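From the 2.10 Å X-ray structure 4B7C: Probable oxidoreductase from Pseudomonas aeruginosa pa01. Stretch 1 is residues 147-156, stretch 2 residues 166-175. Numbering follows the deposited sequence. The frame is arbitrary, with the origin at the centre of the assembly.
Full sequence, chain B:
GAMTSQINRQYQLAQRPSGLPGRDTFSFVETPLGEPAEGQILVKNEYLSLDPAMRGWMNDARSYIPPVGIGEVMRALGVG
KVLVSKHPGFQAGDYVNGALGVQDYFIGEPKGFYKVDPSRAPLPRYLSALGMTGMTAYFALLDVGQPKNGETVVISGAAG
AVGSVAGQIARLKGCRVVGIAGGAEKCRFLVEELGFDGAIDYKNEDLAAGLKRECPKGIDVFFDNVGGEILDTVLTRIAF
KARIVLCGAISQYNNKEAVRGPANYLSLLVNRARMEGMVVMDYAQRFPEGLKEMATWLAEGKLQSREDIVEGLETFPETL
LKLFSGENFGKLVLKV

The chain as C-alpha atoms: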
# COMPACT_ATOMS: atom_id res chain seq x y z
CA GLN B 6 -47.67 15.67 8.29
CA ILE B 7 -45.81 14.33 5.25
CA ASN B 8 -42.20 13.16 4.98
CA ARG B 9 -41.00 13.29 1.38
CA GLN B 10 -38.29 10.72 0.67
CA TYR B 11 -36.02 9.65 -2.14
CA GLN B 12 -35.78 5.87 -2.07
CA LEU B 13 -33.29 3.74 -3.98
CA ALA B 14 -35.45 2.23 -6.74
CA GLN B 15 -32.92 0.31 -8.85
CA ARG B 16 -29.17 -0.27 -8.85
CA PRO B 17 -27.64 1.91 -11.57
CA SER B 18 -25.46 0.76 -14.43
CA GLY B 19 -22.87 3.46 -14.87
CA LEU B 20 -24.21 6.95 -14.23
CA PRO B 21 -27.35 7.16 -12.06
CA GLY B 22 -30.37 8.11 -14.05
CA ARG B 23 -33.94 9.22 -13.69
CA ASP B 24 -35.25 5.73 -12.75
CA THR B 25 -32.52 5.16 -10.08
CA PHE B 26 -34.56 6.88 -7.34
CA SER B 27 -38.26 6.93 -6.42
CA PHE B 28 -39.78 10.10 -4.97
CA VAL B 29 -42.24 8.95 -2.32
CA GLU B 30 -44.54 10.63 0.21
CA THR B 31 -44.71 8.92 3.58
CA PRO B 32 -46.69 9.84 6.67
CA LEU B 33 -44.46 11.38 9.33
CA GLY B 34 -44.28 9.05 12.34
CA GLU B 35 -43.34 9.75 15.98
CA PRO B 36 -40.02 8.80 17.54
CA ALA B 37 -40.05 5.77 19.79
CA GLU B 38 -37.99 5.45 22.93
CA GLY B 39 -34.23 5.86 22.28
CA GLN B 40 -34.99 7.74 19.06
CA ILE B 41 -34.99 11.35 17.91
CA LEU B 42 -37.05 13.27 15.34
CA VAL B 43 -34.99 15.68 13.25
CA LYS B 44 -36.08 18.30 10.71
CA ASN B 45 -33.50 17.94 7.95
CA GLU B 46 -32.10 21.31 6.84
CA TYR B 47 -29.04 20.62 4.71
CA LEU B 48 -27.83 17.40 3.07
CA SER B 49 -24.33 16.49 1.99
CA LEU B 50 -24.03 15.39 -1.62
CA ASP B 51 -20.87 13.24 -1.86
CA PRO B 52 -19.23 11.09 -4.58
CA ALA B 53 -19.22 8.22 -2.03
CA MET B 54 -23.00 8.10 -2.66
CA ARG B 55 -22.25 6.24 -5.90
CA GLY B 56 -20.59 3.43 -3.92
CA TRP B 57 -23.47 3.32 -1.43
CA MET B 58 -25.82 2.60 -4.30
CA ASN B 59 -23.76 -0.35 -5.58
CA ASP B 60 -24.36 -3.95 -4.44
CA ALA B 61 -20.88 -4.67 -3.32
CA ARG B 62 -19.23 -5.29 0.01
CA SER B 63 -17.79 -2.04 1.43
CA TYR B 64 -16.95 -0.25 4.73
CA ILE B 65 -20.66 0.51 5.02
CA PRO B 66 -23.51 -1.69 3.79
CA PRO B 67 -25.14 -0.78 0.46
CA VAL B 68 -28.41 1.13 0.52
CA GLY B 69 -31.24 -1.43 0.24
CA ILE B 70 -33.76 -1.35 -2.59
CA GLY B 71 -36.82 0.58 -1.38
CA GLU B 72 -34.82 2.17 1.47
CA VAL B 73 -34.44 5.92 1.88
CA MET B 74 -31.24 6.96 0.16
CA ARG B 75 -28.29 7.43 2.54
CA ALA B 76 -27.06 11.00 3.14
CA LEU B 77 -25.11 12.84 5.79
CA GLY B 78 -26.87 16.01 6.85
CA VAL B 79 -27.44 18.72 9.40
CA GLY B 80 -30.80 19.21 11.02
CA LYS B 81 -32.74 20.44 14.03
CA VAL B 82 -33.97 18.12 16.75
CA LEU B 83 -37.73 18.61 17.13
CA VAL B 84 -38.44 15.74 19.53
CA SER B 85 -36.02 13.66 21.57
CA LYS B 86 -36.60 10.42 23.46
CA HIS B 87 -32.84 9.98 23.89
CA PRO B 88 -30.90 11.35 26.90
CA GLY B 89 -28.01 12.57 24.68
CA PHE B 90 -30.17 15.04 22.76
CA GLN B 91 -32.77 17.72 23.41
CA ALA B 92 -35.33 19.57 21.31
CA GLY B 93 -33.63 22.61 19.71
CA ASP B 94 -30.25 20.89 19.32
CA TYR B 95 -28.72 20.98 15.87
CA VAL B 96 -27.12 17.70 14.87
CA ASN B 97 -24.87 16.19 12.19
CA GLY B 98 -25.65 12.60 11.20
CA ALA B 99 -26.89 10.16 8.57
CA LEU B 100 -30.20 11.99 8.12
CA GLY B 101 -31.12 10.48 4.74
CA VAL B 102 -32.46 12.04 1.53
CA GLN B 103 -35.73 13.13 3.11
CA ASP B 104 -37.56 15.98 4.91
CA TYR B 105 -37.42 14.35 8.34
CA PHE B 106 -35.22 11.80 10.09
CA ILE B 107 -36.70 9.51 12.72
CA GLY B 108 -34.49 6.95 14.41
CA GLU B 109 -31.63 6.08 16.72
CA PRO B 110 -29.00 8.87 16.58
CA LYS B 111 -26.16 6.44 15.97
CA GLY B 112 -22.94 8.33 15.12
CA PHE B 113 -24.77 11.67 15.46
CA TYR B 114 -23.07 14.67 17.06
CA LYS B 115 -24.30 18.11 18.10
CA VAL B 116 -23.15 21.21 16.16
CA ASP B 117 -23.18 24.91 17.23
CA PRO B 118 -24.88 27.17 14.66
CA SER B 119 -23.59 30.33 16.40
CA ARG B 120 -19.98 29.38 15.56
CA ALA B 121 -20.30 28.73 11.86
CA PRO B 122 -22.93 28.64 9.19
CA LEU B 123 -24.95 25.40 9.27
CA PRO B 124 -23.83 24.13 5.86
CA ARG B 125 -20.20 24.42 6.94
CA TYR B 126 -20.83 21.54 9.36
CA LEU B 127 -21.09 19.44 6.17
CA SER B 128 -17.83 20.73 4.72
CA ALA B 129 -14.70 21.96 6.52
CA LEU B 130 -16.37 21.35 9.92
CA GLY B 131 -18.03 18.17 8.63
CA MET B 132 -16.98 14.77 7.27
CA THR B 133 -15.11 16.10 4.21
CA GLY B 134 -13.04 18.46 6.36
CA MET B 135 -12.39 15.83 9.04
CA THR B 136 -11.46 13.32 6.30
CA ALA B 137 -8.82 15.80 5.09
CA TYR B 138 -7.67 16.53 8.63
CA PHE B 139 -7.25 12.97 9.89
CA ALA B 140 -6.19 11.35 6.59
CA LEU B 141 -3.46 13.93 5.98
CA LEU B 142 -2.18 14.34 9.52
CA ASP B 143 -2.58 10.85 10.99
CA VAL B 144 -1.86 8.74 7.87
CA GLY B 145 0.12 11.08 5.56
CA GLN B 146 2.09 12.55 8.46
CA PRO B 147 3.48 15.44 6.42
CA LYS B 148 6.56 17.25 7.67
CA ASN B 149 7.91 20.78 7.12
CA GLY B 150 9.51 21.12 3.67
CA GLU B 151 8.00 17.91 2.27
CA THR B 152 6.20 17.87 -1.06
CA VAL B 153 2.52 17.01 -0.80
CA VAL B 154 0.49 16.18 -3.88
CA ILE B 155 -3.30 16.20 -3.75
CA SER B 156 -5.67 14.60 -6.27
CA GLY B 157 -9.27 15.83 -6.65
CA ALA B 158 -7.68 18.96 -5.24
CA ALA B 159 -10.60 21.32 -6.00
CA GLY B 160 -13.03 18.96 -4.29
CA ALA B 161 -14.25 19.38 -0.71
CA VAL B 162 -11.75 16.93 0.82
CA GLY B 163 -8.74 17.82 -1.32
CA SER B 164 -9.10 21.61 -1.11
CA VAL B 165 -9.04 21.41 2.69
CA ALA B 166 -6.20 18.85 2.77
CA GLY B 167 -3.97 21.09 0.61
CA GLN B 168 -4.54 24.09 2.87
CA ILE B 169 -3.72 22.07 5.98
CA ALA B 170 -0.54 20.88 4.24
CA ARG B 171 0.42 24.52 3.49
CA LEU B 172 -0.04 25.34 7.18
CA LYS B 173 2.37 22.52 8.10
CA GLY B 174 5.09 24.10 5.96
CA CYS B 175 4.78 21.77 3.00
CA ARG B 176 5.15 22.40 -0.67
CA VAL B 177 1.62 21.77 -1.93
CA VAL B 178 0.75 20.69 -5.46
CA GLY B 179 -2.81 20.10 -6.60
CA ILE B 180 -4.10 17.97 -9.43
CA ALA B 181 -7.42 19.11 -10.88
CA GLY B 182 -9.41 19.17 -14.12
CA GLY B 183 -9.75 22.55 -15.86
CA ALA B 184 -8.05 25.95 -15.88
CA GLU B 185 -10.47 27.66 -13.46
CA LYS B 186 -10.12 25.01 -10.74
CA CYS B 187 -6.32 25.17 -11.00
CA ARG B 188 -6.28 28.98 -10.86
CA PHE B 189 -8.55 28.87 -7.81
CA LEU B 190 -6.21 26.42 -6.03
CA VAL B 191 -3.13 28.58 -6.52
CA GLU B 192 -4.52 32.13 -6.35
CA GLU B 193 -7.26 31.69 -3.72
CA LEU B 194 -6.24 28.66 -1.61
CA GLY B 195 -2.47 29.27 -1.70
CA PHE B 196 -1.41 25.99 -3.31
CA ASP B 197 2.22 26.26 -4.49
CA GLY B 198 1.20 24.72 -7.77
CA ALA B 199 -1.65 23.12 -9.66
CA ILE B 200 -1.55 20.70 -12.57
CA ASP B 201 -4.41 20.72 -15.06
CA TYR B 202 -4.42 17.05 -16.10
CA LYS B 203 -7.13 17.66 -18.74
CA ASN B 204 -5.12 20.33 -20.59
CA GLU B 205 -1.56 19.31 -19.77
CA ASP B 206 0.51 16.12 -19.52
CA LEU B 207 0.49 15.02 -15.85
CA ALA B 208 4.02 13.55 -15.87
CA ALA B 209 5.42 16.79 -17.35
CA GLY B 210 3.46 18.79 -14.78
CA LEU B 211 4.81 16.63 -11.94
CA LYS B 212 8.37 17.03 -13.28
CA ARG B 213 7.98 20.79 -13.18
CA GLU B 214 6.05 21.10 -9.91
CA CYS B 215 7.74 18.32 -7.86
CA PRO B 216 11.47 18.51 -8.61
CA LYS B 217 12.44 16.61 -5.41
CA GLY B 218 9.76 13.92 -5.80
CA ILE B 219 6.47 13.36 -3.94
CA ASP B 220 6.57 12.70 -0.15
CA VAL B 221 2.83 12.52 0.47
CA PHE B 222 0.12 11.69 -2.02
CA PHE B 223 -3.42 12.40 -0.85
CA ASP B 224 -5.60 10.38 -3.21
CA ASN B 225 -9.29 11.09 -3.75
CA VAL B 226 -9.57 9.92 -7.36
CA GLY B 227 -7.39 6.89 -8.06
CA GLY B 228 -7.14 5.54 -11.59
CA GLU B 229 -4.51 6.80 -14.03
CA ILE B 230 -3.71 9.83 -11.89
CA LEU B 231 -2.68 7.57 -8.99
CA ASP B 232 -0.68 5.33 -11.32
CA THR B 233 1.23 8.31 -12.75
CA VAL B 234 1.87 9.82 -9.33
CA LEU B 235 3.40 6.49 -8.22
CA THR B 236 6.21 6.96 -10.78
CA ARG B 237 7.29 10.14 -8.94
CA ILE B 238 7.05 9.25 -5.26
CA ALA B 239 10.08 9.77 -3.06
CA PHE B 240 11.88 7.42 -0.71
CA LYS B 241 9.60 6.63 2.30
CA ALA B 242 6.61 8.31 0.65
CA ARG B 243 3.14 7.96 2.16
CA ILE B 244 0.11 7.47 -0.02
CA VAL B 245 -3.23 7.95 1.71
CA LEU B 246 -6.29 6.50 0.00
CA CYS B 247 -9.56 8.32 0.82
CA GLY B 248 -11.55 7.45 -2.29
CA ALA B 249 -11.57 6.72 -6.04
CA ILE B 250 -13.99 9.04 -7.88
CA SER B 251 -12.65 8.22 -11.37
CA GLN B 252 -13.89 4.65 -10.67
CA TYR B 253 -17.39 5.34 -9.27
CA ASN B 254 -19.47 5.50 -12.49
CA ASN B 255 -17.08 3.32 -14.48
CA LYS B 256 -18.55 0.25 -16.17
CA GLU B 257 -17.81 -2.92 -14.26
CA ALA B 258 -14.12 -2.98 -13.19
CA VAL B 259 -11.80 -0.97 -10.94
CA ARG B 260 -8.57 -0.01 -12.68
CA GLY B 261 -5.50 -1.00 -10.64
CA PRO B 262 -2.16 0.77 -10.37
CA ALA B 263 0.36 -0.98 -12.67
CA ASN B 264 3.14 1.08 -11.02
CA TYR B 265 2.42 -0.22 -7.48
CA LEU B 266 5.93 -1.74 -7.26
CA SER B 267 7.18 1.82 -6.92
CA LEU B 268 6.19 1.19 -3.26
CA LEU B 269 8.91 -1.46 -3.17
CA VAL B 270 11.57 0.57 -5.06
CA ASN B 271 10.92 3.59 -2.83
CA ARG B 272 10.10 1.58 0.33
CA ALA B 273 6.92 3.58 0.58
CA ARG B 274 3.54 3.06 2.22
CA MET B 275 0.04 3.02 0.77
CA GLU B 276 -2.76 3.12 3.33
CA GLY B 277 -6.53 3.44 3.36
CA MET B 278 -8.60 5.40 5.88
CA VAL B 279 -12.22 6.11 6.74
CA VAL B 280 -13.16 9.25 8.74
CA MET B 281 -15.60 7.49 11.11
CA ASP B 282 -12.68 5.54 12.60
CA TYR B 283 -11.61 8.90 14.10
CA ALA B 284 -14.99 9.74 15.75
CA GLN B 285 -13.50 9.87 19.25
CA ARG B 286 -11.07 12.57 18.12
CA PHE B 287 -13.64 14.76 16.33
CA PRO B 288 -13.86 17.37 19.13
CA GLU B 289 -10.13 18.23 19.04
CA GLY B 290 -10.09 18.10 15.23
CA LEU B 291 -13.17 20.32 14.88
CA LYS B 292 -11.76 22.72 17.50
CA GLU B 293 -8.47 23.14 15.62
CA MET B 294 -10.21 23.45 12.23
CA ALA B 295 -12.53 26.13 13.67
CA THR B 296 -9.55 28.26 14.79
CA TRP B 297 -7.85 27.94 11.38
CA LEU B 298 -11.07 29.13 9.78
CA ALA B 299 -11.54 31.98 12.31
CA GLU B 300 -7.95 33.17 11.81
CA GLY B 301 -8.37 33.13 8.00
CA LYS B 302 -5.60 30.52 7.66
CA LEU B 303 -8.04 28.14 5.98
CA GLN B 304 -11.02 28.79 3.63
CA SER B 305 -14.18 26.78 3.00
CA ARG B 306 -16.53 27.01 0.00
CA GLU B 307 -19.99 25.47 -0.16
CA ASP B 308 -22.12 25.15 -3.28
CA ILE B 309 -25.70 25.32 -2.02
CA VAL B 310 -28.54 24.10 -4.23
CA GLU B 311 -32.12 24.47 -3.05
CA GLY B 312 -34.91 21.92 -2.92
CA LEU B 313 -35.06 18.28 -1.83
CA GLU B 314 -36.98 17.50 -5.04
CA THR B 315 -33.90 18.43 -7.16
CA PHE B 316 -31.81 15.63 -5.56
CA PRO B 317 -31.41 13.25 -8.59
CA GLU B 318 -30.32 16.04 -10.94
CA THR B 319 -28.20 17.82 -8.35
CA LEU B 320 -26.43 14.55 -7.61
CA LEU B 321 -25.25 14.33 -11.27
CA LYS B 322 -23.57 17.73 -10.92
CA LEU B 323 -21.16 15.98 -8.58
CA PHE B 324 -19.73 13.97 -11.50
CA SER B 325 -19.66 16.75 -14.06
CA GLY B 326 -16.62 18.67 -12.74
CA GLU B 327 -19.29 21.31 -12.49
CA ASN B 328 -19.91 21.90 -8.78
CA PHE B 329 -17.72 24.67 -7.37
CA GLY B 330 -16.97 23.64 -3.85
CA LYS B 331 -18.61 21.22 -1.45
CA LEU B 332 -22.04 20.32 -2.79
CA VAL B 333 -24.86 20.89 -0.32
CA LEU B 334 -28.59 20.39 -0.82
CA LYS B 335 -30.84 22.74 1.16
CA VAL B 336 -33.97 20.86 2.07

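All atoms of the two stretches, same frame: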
# COMPACT_ATOMS: atom_id res chain seq x y z
N PRO B 147 2.57 14.55 7.13
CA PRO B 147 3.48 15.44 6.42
C PRO B 147 4.38 16.20 7.37
O PRO B 147 4.00 16.48 8.50
CB PRO B 147 2.52 16.41 5.71
CG PRO B 147 1.36 16.49 6.65
CD PRO B 147 1.22 15.11 7.22
N LYS B 148 5.59 16.50 6.90
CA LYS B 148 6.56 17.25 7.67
C LYS B 148 6.95 18.52 6.93
O LYS B 148 6.85 18.60 5.70
CB LYS B 148 7.81 16.42 7.94
CG LYS B 148 7.56 15.12 8.69
CD LYS B 148 7.11 15.37 10.12
CE LYS B 148 7.10 14.07 10.91
NZ LYS B 148 6.05 14.04 11.97
N ASN B 149 7.43 19.51 7.68
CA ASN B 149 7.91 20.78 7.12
C ASN B 149 8.87 20.53 5.96
O ASN B 149 9.79 19.72 6.06
CB ASN B 149 8.60 21.61 8.20
CG ASN B 149 8.95 23.01 7.75
OD1 ASN B 149 8.07 23.81 7.40
ND2 ASN B 149 10.23 23.34 7.80
N GLY B 150 8.63 21.20 4.84
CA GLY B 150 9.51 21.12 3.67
C GLY B 150 9.23 19.96 2.73
O GLY B 150 9.79 19.90 1.63
N GLU B 151 8.37 19.04 3.14
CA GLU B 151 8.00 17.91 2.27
C GLU B 151 7.08 18.36 1.16
O GLU B 151 6.38 19.37 1.28
CB GLU B 151 7.34 16.77 3.06
CG GLU B 151 8.31 15.98 3.93
CD GLU B 151 7.69 14.73 4.55
OE1 GLU B 151 6.48 14.74 4.87
OE2 GLU B 151 8.41 13.74 4.73
N THR B 152 7.08 17.61 0.08
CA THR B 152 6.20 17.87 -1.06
C THR B 152 4.96 16.99 -0.97
O THR B 152 5.04 15.75 -0.95
CB THR B 152 6.92 17.66 -2.41
OG1 THR B 152 7.98 18.62 -2.52
CG2 THR B 152 5.98 17.85 -3.57
N VAL B 153 3.81 17.65 -0.89
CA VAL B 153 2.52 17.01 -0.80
C VAL B 153 1.75 17.23 -2.08
O VAL B 153 1.52 18.36 -2.50
CB VAL B 153 1.70 17.56 0.38
CG1 VAL B 153 0.34 16.88 0.44
CG2 VAL B 153 2.47 17.34 1.67
N VAL B 154 1.34 16.13 -2.70
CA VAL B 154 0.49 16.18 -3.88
C VAL B 154 -0.93 15.71 -3.55
O VAL B 154 -1.14 14.72 -2.83
CB VAL B 154 1.06 15.34 -5.02
CG1 VAL B 154 0.09 15.27 -6.19
CG2 VAL B 154 2.41 15.89 -5.46
N ILE B 155 -1.91 16.46 -4.05
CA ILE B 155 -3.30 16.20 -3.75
C ILE B 155 -4.10 16.00 -5.03
O ILE B 155 -4.16 16.89 -5.88
CB ILE B 155 -3.89 17.39 -2.93
CG1 ILE B 155 -2.89 17.94 -1.87
CG2 ILE B 155 -5.26 17.01 -2.39
CD1 ILE B 155 -3.52 18.15 -0.51
N SER B 156 -4.73 14.84 -5.16
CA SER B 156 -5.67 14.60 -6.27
C SER B 156 -7.08 15.02 -5.87
O SER B 156 -7.39 15.14 -4.68
CB SER B 156 -5.65 13.14 -6.73
OG SER B 156 -6.20 12.28 -5.75
N ALA B 166 -7.45 19.56 2.53
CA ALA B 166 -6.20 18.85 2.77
C ALA B 166 -4.97 19.68 2.33
O ALA B 166 -3.99 19.78 3.06
CB ALA B 166 -6.21 17.49 2.05
N GLY B 167 -5.05 20.26 1.14
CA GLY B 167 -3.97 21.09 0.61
C GLY B 167 -3.66 22.31 1.46
O GLY B 167 -2.51 22.67 1.65
N GLN B 168 -4.70 22.92 2.01
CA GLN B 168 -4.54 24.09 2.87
C GLN B 168 -3.91 23.71 4.20
O GLN B 168 -3.04 24.41 4.72
CB GLN B 168 -5.88 24.79 3.10
CG GLN B 168 -6.46 25.42 1.84
CD GLN B 168 -7.80 26.10 2.08
OE1 GLN B 168 -7.84 27.21 2.59
NE2 GLN B 168 -8.89 25.45 1.70
N ILE B 169 -4.34 22.58 4.75
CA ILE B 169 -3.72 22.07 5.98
C ILE B 169 -2.23 21.82 5.74
O ILE B 169 -1.38 22.18 6.55
CB ILE B 169 -4.40 20.79 6.49
CG1 ILE B 169 -5.84 21.07 6.91
CG2 ILE B 169 -3.64 20.24 7.70
CD1 ILE B 169 -6.64 19.83 7.26
N ALA B 170 -1.92 21.18 4.61
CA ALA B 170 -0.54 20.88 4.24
C ALA B 170 0.32 22.15 4.15
O ALA B 170 1.46 22.17 4.61
CB ALA B 170 -0.51 20.12 2.92
N ARG B 171 -0.25 23.20 3.57
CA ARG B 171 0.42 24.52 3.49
C ARG B 171 0.75 25.02 4.89
O ARG B 171 1.86 25.47 5.16
CB ARG B 171 -0.44 25.55 2.75
CG ARG B 171 0.12 26.99 2.79
CD ARG B 171 -0.71 28.01 2.01
NE ARG B 171 -2.15 27.87 2.24
CZ ARG B 171 -2.79 28.33 3.32
NH1 ARG B 171 -2.14 28.97 4.29
NH2 ARG B 171 -4.10 28.13 3.42
N LEU B 172 -0.22 24.90 5.79
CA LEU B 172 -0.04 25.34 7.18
C LEU B 172 1.05 24.57 7.92
O LEU B 172 1.61 25.07 8.89
CB LEU B 172 -1.35 25.23 7.96
CG LEU B 172 -2.44 26.19 7.51
CD1 LEU B 172 -3.74 25.90 8.26
CD2 LEU B 172 -1.97 27.62 7.75
N LYS B 173 1.32 23.34 7.48
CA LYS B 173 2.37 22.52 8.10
C LYS B 173 3.75 22.75 7.49
O LYS B 173 4.73 22.10 7.87
CB LYS B 173 2.00 21.03 8.01
CG LYS B 173 0.73 20.66 8.76
CD LYS B 173 0.84 20.93 10.25
CE LYS B 173 -0.48 20.66 10.95
NZ LYS B 173 -0.38 21.01 12.40
N GLY B 174 3.82 23.68 6.55
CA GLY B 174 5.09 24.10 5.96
C GLY B 174 5.50 23.29 4.75
O GLY B 174 6.66 23.29 4.35
N CYS B 175 4.52 22.62 4.15
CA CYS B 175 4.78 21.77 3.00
C CYS B 175 4.70 22.54 1.70
O CYS B 175 4.03 23.55 1.60
CB CYS B 175 3.78 20.61 2.93
SG CYS B 175 3.73 19.63 4.44

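Strand 152-155 and helix 166-172 run antiparallel, at 172° with axes 9.2 Å apart, and small helix residues meet branched strand residues. Val-153 and Ile-155 point toward the helix, while Thr-152 points away and Val-154 is out of reach, the usual strand alternation. Val-153, chi1 t, sets both methyls against Ala-170 CB, CG1 at 4.2 Å and CG2 at 4.3 Å, and CG2 also lies 3.7 Å from Cys-175 CB. Ile-155 has chi1 m, at -40°, and a chi2 of -133° that lies between wells. This places its CD1 3.8 Å from Ala-166 CB and just 3.1 Å from Gly-167 N, a tight approach to bare backbone; a CB on Gly-167 would sit 3.5 Å from that same CD1.

Beyond the helix, Gly-174 closes a Schellman motif at positive phi, and its O accepts a hydrogen bond from Gly-150 N (2.9 Å, 160°). Both glycines have backbone angles that would jam a CB against the preceding carbonyl. At Gly-174 a CB would also fall 1.9 Å from Asn-149 OD1, which, with chi1 t, reaches to 3.3 Å from Gly-174 CA. Cys-175, chi1 m, is the most covered residue, its SG 3.7 Å from Pro-147 CB. Glu-151, chi1 m and chi2 t, closes the type II turn from Lys-148 to Glu-151 with a side-chain bond: its OE1 accepts from Lys-148 N at 2.8 Å.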